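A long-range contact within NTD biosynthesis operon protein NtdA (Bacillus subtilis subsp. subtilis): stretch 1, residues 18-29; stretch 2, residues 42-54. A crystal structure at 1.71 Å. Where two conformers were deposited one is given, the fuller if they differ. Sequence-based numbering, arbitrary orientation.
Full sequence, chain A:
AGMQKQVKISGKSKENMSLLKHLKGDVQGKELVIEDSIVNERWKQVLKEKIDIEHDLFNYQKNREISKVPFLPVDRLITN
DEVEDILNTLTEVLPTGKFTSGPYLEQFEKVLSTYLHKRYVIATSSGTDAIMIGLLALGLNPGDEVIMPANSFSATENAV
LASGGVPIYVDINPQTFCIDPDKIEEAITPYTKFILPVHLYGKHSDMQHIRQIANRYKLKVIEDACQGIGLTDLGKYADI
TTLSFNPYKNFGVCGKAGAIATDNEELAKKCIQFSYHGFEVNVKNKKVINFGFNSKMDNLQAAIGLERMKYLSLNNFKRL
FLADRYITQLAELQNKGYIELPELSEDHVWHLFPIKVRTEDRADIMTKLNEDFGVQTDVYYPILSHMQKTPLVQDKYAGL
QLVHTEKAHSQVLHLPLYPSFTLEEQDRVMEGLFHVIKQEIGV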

# COMPACT_ATOMS: atom_id res chain seq x y z
N SER A 18 -1.55 -33.80 13.64
CA SER A 18 -2.27 -35.06 13.58
C SER A 18 -2.31 -35.57 12.15
O SER A 18 -2.09 -36.76 11.89
CB SER A 18 -3.69 -34.89 14.13
OG SER A 18 -4.34 -36.15 14.14
N LEU A 19 -2.57 -34.67 11.20
CA LEU A 19 -2.65 -35.03 9.79
C LEU A 19 -1.33 -35.62 9.30
O LEU A 19 -1.31 -36.55 8.48
CB LEU A 19 -3.03 -33.80 8.94
CG LEU A 19 -3.30 -34.03 7.45
CD1 LEU A 19 -4.40 -35.08 7.22
CD2 LEU A 19 -3.67 -32.70 6.76
N LEU A 20 -0.23 -35.09 9.82
CA LEU A 20 1.11 -35.56 9.46
C LEU A 20 1.27 -37.04 9.82
O LEU A 20 1.74 -37.84 9.00
CB LEU A 20 2.17 -34.72 10.19
CG LEU A 20 3.63 -35.11 9.90
CD1 LEU A 20 3.96 -34.93 8.44
CD2 LEU A 20 4.61 -34.32 10.77
N LYS A 21 0.89 -37.39 11.04
CA LYS A 21 0.93 -38.79 11.44
C LYS A 21 0.05 -39.64 10.53
O LYS A 21 0.42 -40.73 10.12
CB LYS A 21 0.51 -38.94 12.89
CG LYS A 21 1.44 -38.20 13.83
CD LYS A 21 0.88 -38.13 15.24
CE LYS A 21 1.63 -37.09 16.05
NZ LYS A 21 0.69 -36.18 16.76
N HIS A 22 -1.13 -39.12 10.18
CA HIS A 22 -2.06 -39.91 9.38
C HIS A 22 -1.66 -40.08 7.93
O HIS A 22 -1.87 -41.14 7.33
CB HIS A 22 -3.49 -39.36 9.49
CG HIS A 22 -4.17 -39.73 10.77
ND1 HIS A 22 -5.00 -40.83 10.87
CD2 HIS A 22 -4.12 -39.17 12.00
CE1 HIS A 22 -5.44 -40.92 12.12
NE2 HIS A 22 -4.92 -39.93 12.82
N LEU A 23 -1.07 -39.05 7.35
CA LEU A 23 -0.69 -39.09 5.95
C LEU A 23 0.62 -39.85 5.78
O LEU A 23 0.98 -40.23 4.66
CB LEU A 23 -0.63 -37.68 5.35
CG LEU A 23 -1.98 -36.98 5.20
CD1 LEU A 23 -1.85 -35.63 4.49
CD2 LEU A 23 -3.00 -37.87 4.45
N LYS A 24 1.30 -40.11 6.89
CA LYS A 24 2.46 -40.99 6.87
C LYS A 24 2.03 -42.45 6.91
O LYS A 24 2.80 -43.35 6.56
CB LYS A 24 3.38 -40.71 8.06
CG LYS A 24 4.29 -39.50 7.89
CD LYS A 24 5.11 -39.30 9.17
CE LYS A 24 6.04 -38.11 9.06
NZ LYS A 24 6.79 -37.93 10.34
N GLY A 25 0.79 -42.70 7.33
CA GLY A 25 0.29 -44.06 7.48
C GLY A 25 -0.35 -44.65 6.23
O GLY A 25 -0.56 -43.95 5.24
N ASP A 26 -0.69 -45.94 6.30
CA ASP A 26 -1.25 -46.66 5.15
C ASP A 26 -2.74 -46.40 4.90
O ASP A 26 -3.18 -46.32 3.75
CB ASP A 26 -1.06 -48.17 5.33
CG ASP A 26 0.38 -48.59 5.19
OD1 ASP A 26 1.11 -47.98 4.39
OD2 ASP A 26 0.79 -49.55 5.89
N VAL A 27 -3.52 -46.31 5.97
CA VAL A 27 -4.96 -46.11 5.83
C VAL A 27 -5.28 -44.63 5.91
O VAL A 27 -5.05 -43.99 6.94
CB VAL A 27 -5.76 -46.85 6.90
CG1 VAL A 27 -7.24 -46.59 6.73
CG2 VAL A 27 -5.46 -48.35 6.83
N GLN A 28 -5.79 -44.08 4.82
CA GLN A 28 -6.16 -42.68 4.76
C GLN A 28 -7.56 -42.68 4.18
O GLN A 28 -7.73 -42.61 2.97
CB GLN A 28 -5.20 -41.91 3.85
CG GLN A 28 -3.74 -41.93 4.33
CD GLN A 28 -2.76 -41.42 3.30
OE1 GLN A 28 -3.14 -40.78 2.32
NE2 GLN A 28 -1.47 -41.72 3.51
N GLY A 29 -8.56 -42.78 5.05
CA GLY A 29 -9.91 -42.94 4.57
C GLY A 29 -10.86 -41.89 5.09
O GLY A 29 -10.47 -40.73 5.31
N ARG A 42 -7.27 -26.86 -2.15
CA ARG A 42 -6.30 -27.68 -2.86
C ARG A 42 -6.13 -29.07 -2.25
O ARG A 42 -5.60 -29.97 -2.90
CB ARG A 42 -4.96 -26.94 -3.00
CG ARG A 42 -5.03 -25.75 -3.96
CD ARG A 42 -5.35 -26.22 -5.38
NE ARG A 42 -5.83 -25.15 -6.26
CZ ARG A 42 -7.12 -24.85 -6.45
NH1 ARG A 42 -8.06 -25.53 -5.81
NH2 ARG A 42 -7.46 -23.86 -7.27
N TRP A 43 -6.59 -29.25 -1.02
CA TRP A 43 -6.57 -30.58 -0.38
C TRP A 43 -7.60 -31.50 -1.03
O TRP A 43 -7.38 -32.71 -1.15
CB TRP A 43 -6.89 -30.47 1.11
CG TRP A 43 -5.72 -30.35 2.06
CD1 TRP A 43 -5.61 -29.46 3.09
CD2 TRP A 43 -4.55 -31.18 2.10
NE1 TRP A 43 -4.43 -29.68 3.77
CE2 TRP A 43 -3.76 -30.72 3.18
CE3 TRP A 43 -4.09 -32.26 1.33
CZ2 TRP A 43 -2.53 -31.30 3.51
CZ3 TRP A 43 -2.87 -32.83 1.65
CH2 TRP A 43 -2.10 -32.36 2.73
N LYS A 44 -8.73 -30.93 -1.44
CA LYS A 44 -9.86 -31.69 -1.99
C LYS A 44 -9.49 -32.68 -3.08
O LYS A 44 -9.86 -33.86 -3.02
CB LYS A 44 -10.93 -30.74 -2.52
CG LYS A 44 -11.76 -30.04 -1.45
CD LYS A 44 -12.83 -29.17 -2.12
CE LYS A 44 -14.05 -29.00 -1.23
NZ LYS A 44 -15.27 -29.60 -1.87
N GLN A 45 -8.77 -32.22 -4.09
CA GLN A 45 -8.38 -33.10 -5.19
C GLN A 45 -7.29 -34.05 -4.72
O GLN A 45 -7.29 -35.24 -5.06
CB GLN A 45 -7.88 -32.28 -6.39
CG GLN A 45 -7.28 -33.12 -7.52
CD GLN A 45 -8.32 -34.00 -8.22
OE1 GLN A 45 -9.49 -33.64 -8.33
NE2 GLN A 45 -7.88 -35.15 -8.71
N VAL A 46 -6.38 -33.51 -3.91
CA VAL A 46 -5.20 -34.23 -3.48
C VAL A 46 -5.60 -35.46 -2.66
O VAL A 46 -5.08 -36.55 -2.86
CB VAL A 46 -4.26 -33.30 -2.68
CG1 VAL A 46 -3.26 -34.09 -1.87
CG2 VAL A 46 -3.54 -32.33 -3.62
N LEU A 47 -6.54 -35.26 -1.74
CA LEU A 47 -6.93 -36.32 -0.81
C LEU A 47 -7.96 -37.30 -1.38
O LEU A 47 -8.48 -38.14 -0.65
CB LEU A 47 -7.46 -35.71 0.49
CG LEU A 47 -6.37 -35.03 1.31
CD1 LEU A 47 -6.94 -34.50 2.61
CD2 LEU A 47 -5.23 -36.01 1.57
N LYS A 48 -8.25 -37.19 -2.67
CA LYS A 48 -9.19 -38.12 -3.29
C LYS A 48 -8.63 -39.54 -3.24
O LYS A 48 -9.38 -40.52 -3.17
CB LYS A 48 -9.49 -37.72 -4.74
CG LYS A 48 -10.61 -36.67 -4.88
CD LYS A 48 -10.88 -36.37 -6.34
CE LYS A 48 -12.17 -35.57 -6.50
NZ LYS A 48 -12.12 -34.28 -5.75
N GLU A 49 -7.30 -39.64 -3.26
CA GLU A 49 -6.64 -40.93 -3.22
C GLU A 49 -5.65 -40.97 -2.07
O GLU A 49 -5.26 -39.93 -1.54
CB GLU A 49 -5.92 -41.22 -4.54
CG GLU A 49 -6.81 -41.17 -5.78
CD GLU A 49 -7.81 -42.31 -5.86
OE1 GLU A 49 -7.74 -43.24 -5.01
OE2 GLU A 49 -8.66 -42.29 -6.77
N LYS A 50 -5.25 -42.17 -1.69
CA LYS A 50 -4.21 -42.36 -0.68
C LYS A 50 -2.93 -41.67 -1.14
O LYS A 50 -2.55 -41.77 -2.30
CB LYS A 50 -3.99 -43.87 -0.48
CG LYS A 50 -2.58 -44.28 -0.19
CD LYS A 50 -2.50 -44.87 1.17
CE LYS A 50 -1.10 -45.36 1.49
NZ LYS A 50 -0.13 -44.23 1.51
N ILE A 51 -2.29 -40.95 -0.22
CA ILE A 51 -1.14 -40.09 -0.51
C ILE A 51 0.17 -40.72 -0.05
O ILE A 51 0.24 -41.26 1.05
CB ILE A 51 -1.32 -38.72 0.22
CG1 ILE A 51 -2.35 -37.86 -0.51
CG2 ILE A 51 0.01 -37.98 0.38
CD1 ILE A 51 -2.16 -37.85 -2.01
N ASP A 52 1.21 -40.67 -0.89
CA ASP A 52 2.57 -40.88 -0.41
C ASP A 52 3.17 -39.48 -0.40
O ASP A 52 3.28 -38.88 -1.46
CB ASP A 52 3.39 -41.75 -1.37
CG ASP A 52 4.85 -41.87 -0.93
OD1 ASP A 52 5.72 -41.16 -1.48
OD2 ASP A 52 5.12 -42.68 -0.01
N ILE A 53 3.49 -38.95 0.77
CA ILE A 53 3.83 -37.53 0.84
C ILE A 53 5.01 -37.20 -0.05
O ILE A 53 4.94 -36.23 -0.83
CB ILE A 53 4.10 -37.05 2.26
CG1 ILE A 53 2.82 -37.10 3.07
CG2 ILE A 53 4.63 -35.57 2.25
CD1 ILE A 53 3.07 -37.08 4.56
N GLU A 54 6.08 -37.98 0.05
CA GLU A 54 7.30 -37.64 -0.68
C GLU A 54 7.06 -37.59 -2.18
O GLU A 54 7.49 -36.67 -2.86
CB GLU A 54 8.47 -38.57 -0.32
CG GLU A 54 9.00 -38.39 1.13
CD GLU A 54 8.34 -39.31 2.14
OE1 GLU A 54 7.20 -39.80 1.89
OE2 GLU A 54 8.97 -39.55 3.20
O HOH W 1 3.14 -40.66 3.12
O HOH W 2 -5.39 -39.44 1.29

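The first stretch carries the last turns of a helix, with Leu23 N hydrogen-bonded to Leu19 O at 2.8 Å, then runs on as a loop. The second leaves its own helix at Leu47, bends through a type I turn from Val46 to Glu49, and crosses an extended segment before Asp52 N-caps the next helix. The backbones run close at two points: near the end of the first helix, CA of Leu23 lies 6.6 Å from CA of Ile51; farther along, loop against loop, CA of Gln28 lies 5.8 Å from CA of Lys50.

No backbone-to-backbone hydrogen bond joins the stretches; the amide of Gln28 does that work instead. Ile51 N donates to Gln28 OE1 at 2.7 Å and nearly linearly (170°), while Gln28 NE2 donates to Ile51 O at 3.0 Å. A primary amide suits this place because it offers an acceptor and a donor side by side, matching the N and O of one residue. Gln28 NE2 also donates to Gly25 O at 3.0 Å, tying the side chain to its own loop. Two waters extend the network: one links Leu23 O and Ile53 N, the other Gln28 OE1 and Glu49 O.

The broad Trp43 ring gives two leucines a common surface: Leu19 CD2 lies 3.7 Å from Trp43 CZ2 and Leu23 CD1 3.7 Å from Trp43 CH2, both oblique. Leu23, branched at its tip, also sends CD2 to within 4.1 Å of Leu47 CD2. Ile53 extends CD1 to 3.8 Å from Leu23 CB. These surfaces pack by van der Waals contact, with the first water at their border.

At the exposed margin, Lys50 has a long apolar chain to lie on the loop, its CD 3.0 Å from Asp26 O, and a terminal amine, NZ, that donates to Ile51 O at 3.0 Å.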